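Local coordinates for mercuric reductase (Metallosphaera sedula, PDB 4YWO) that reduces mercuric ion to elemental mercury, probably with NADPH as electron donor, as a thermostable FAD-dependent homodimer, at the interface of chains A and B. Coordinates in Å, arbitrary orientation; residue numbers count along the deposited sequence, not the author numbering. Chains: chain A/B, Mercuric reductase.

The interface of chains A and B. Residues chain A 380, 436-440; chain B 62, 346, 411-412.
The ring of B:Phe346 meets the A:Met436–A:Thr439 segment of the other subunit with its far rim. One face carries B:Lys62 of its own chain, whose CG stands 4.0 Å above the ring plane of B:Phe346, offset toward the rim; the same CG also touches A:Pro438 CG, the two side chains crossing at about a right angle. Three chain A groups come obliquely over the rim of this face: A:Pro438 CD, A:Pro438 O, 3.6 Å from B:Phe346 CZ, and A:Lys380 NZ, which arrives tip to tip, 3.6 Å from CE1 of B:Phe346. A:Thr439 CG2 comes at the edge near CZ, and the methyl CE of A:Met436 near CE2, slightly toward the opposite face. The ring of A:Phe437 has A:Pro438 CB over its centre on one face; A:Phe437 hides almost nothing against chain B.

A:Lys380 has CG anti to the backbone N (chi1 -174°) and bends at chi2 and chi4, bringing NZ to the carbonyl O of A:Pro438 at 2.9 Å. That bond ties helix 379-383 to the residue just after the cis peptide, and NZ continues through water 1 to B:Glu412 OE2. B:Glu412 OE2, by its syn lone pair, accepts A:Ile440 N at 2.8 Å (158° at H). A:Lys380 NZ, 4.9 Å from B:Glu412 OE2, would, if protonated, favour a negative carboxylate. The hydroxyl OG1 of A:Thr439 turns back to the carbonyl O of A:Met436 (2.7 Å), in the carbonyl plane, while CG2 packs on B:Ala411 CB.

Formed mostly by dimerisation-domain residues, this part of the two-fold homodimer interface probably steadies the segment bearing A:Phe437, which belongs to an FAD-binding site, against the partner's flavin-binding B:Lys62.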
ATOM      1  N   LYS A 380      -4.514 -11.421  -4.020  1.00 13.03           N
ATOM      2  CA  LYS A 380      -3.377 -11.328  -3.145  1.00 14.47           C
ATOM      3  C   LYS A 380      -3.736 -11.729  -1.701  1.00 14.34           C
ATOM      4  O   LYS A 380      -2.955 -12.282  -0.972  1.00 14.18           O
ATOM      5  CB  LYS A 380      -2.771  -9.888  -3.168  1.00 15.74           C
ATOM      6  CG  LYS A 380      -1.474  -9.765  -2.375  1.00 15.74           C
ATOM      7  CD  LYS A 380      -0.421 -10.781  -2.878  1.00 17.66           C
ATOM      8  CE  LYS A 380       1.029 -10.555  -2.507  1.00 20.14           C
ATOM      9  NZ  LYS A 380       1.570  -9.335  -3.171  1.00 20.71           N
ATOM     10  N   MET A 436      -1.429  -3.160 -10.291  1.00 18.35           N
ATOM     11  CA  MET A 436      -0.467  -4.251 -10.313  1.00 16.49           C
ATOM     12  C   MET A 436      -1.128  -5.493  -9.766  1.00 17.20           C
ATOM     13  O   MET A 436      -1.737  -5.474  -8.658  1.00 17.63           O
ATOM     14  CB  MET A 436       0.781  -3.928  -9.501  1.00 19.44           C
ATOM     15  CG  MET A 436       1.787  -4.999  -9.578  1.00 19.12           C
ATOM     16  SD  MET A 436       2.581  -5.034 -11.263  1.00 22.47           S
ATOM     17  CE  MET A 436       3.229  -6.562 -11.319  1.00 20.90           C
ATOM     18  N   PHE A 437      -1.018  -6.585 -10.513  1.00 13.48           N
ATOM     19  CA  PHE A 437      -1.480  -7.894  -9.997  1.00 13.69           C
ATOM     20  C   PHE A 437      -0.311  -8.695  -9.480  1.00 16.09           C
ATOM     21  O   PHE A 437       0.768  -8.683 -10.179  1.00 17.62           O
ATOM     22  CB  PHE A 437      -2.138  -8.700 -11.155  1.00 15.45           C
ATOM     23  CG  PHE A 437      -2.749  -9.971 -10.678  1.00 15.99           C
ATOM     24  CD1 PHE A 437      -4.005 -10.012 -10.095  1.00 16.16           C
ATOM     25  CD2 PHE A 437      -2.087 -11.072 -10.857  1.00 18.39           C
ATOM     26  CE1 PHE A 437      -4.525 -11.240  -9.677  1.00 18.15           C
ATOM     27  CE2 PHE A 437      -2.594 -12.323 -10.473  1.00 20.36           C
ATOM     28  CZ  PHE A 437      -3.817 -12.399  -9.889  1.00 18.75           C
ATOM     29  N   PRO A 438      -0.378  -9.393  -8.323  1.00 15.44           N
ATOM     30  CA  PRO A 438      -1.517  -9.407  -7.376  1.00 14.31           C
ATOM     31  C   PRO A 438      -1.094  -8.504  -6.211  1.00 14.69           C
ATOM     32  O   PRO A 438      -0.034  -8.750  -5.542  1.00 16.17           O
ATOM     33  CB  PRO A 438      -1.590 -10.864  -6.973  1.00 15.30           C
ATOM     34  CG  PRO A 438      -0.167 -11.359  -7.110  1.00 16.93           C
ATOM     35  CD  PRO A 438       0.583 -10.447  -8.041  1.00 18.83           C
ATOM     36  N   THR A 439      -1.907  -7.508  -5.923  1.00 12.92           N
ATOM     37  CA  THR A 439      -1.748  -6.598  -4.773  1.00 12.48           C
ATOM     38  C   THR A 439      -3.030  -6.500  -4.037  1.00 14.01           C
ATOM     39  O   THR A 439      -4.111  -6.705  -4.604  1.00 15.37           O
ATOM     40  CB  THR A 439      -1.252  -5.188  -5.178  1.00 13.18           C
ATOM     41  OG1 THR A 439      -2.152  -4.541  -6.129  1.00 14.32           O
ATOM     42  CG2 THR A 439       0.172  -5.277  -5.759  1.00 14.39           C
ATOM     43  N   ILE A 440      -2.950  -6.090  -2.783  1.00 12.65           N
ATOM     44  CA  ILE A 440      -4.216  -5.726  -2.047  1.00 14.05           C
ATOM     45  C   ILE A 440      -4.870  -4.491  -2.658  1.00 14.79           C
ATOM     46  O   ILE A 440      -6.083  -4.436  -2.750  1.00 15.58           O
ATOM     47  CB  ILE A 440      -3.928  -5.599  -0.555  1.00 14.96           C
ATOM     48  CG1 ILE A 440      -3.359  -6.936   0.064  1.00 16.19           C
ATOM     49  CG2 ILE A 440      -5.228  -5.155   0.196  1.00 15.12           C
ATOM     50  CD1 ILE A 440      -4.338  -8.059   0.052  1.00 19.52           C
TER
ATOM     51  N   LYS B  62       4.172 -15.766  -6.292  1.00 13.71           N
ATOM     52  CA  LYS B  62       3.938 -14.897  -5.090  1.00 14.67           C
ATOM     53  C   LYS B  62       3.644 -15.757  -3.906  1.00 14.22           C
ATOM     54  O   LYS B  62       3.955 -15.370  -2.778  1.00 14.59           O
ATOM     55  CB  LYS B  62       2.893 -13.811  -5.422  1.00 16.96           C
ATOM     56  CG  LYS B  62       3.502 -12.504  -6.082  1.00 22.25           C
ATOM     57  CD  LYS B  62       4.678 -12.660  -7.120  1.00 26.33           C
ATOM     58  CE  LYS B  62       4.338 -12.526  -8.479  1.00 35.89           C
ATOM     59  NZ  LYS B  62       5.634 -12.791  -9.189  1.00 22.00           N
ATOM     60  N   PHE B 346       8.498  -8.541  -6.774  1.00 13.79           N
ATOM     61  CA  PHE B 346       7.946  -8.885  -5.469  1.00 13.93           C
ATOM     62  C   PHE B 346       8.978  -9.586  -4.551  1.00 15.03           C
ATOM     63  O   PHE B 346       8.602 -10.360  -3.695  1.00 17.13           O
ATOM     64  CB  PHE B 346       6.713  -9.746  -5.628  1.00 13.77           C
ATOM     65  CG  PHE B 346       5.495  -9.028  -6.144  1.00 14.05           C
ATOM     66  CD1 PHE B 346       4.642  -8.345  -5.227  1.00 15.55           C
ATOM     67  CD2 PHE B 346       5.116  -9.023  -7.460  1.00 14.29           C
ATOM     68  CE1 PHE B 346       3.527  -7.644  -5.678  1.00 16.25           C
ATOM     69  CE2 PHE B 346       3.960  -8.356  -7.862  1.00 16.29           C
ATOM     70  CZ  PHE B 346       3.162  -7.718  -6.942  1.00 16.78           C
ATOM     71  N   ALA B 411       4.791  -2.129  -3.515  1.00 11.82           N
ATOM     72  CA  ALA B 411       3.796  -2.534  -4.471  1.00 14.35           C
ATOM     73  C   ALA B 411       2.389  -1.987  -4.186  1.00 13.86           C
ATOM     74  O   ALA B 411       1.643  -1.728  -5.146  1.00 16.00           O
ATOM     75  CB  ALA B 411       3.684  -4.033  -4.495  1.00 15.19           C
ATOM     76  N   GLU B 412       2.098  -1.690  -2.922  1.00 15.22           N
ATOM     77  CA  GLU B 412       0.761  -1.274  -2.468  1.00 14.32           C
ATOM     78  C   GLU B 412       0.536   0.199  -2.720  1.00 18.26           C
ATOM     79  O   GLU B 412      -0.616   0.624  -2.658  1.00 25.74           O
ATOM     80  CB  GLU B 412       0.496  -1.651  -1.011  1.00 17.93           C
ATOM     81  CG  GLU B 412       0.500  -3.142  -0.743  1.00 16.52           C
ATOM     82  CD  GLU B 412      -0.617  -3.945  -1.476  1.00 20.40           C
ATOM     83  OE1 GLU B 412      -1.513  -3.231  -2.008  1.00 24.33           O
ATOM     84  OE2 GLU B 412      -0.532  -5.214  -1.645  1.00 19.14           O
TER
HETATM   85  O   HOH W   1       1.432  -6.684  -2.390  1.00 27.95           O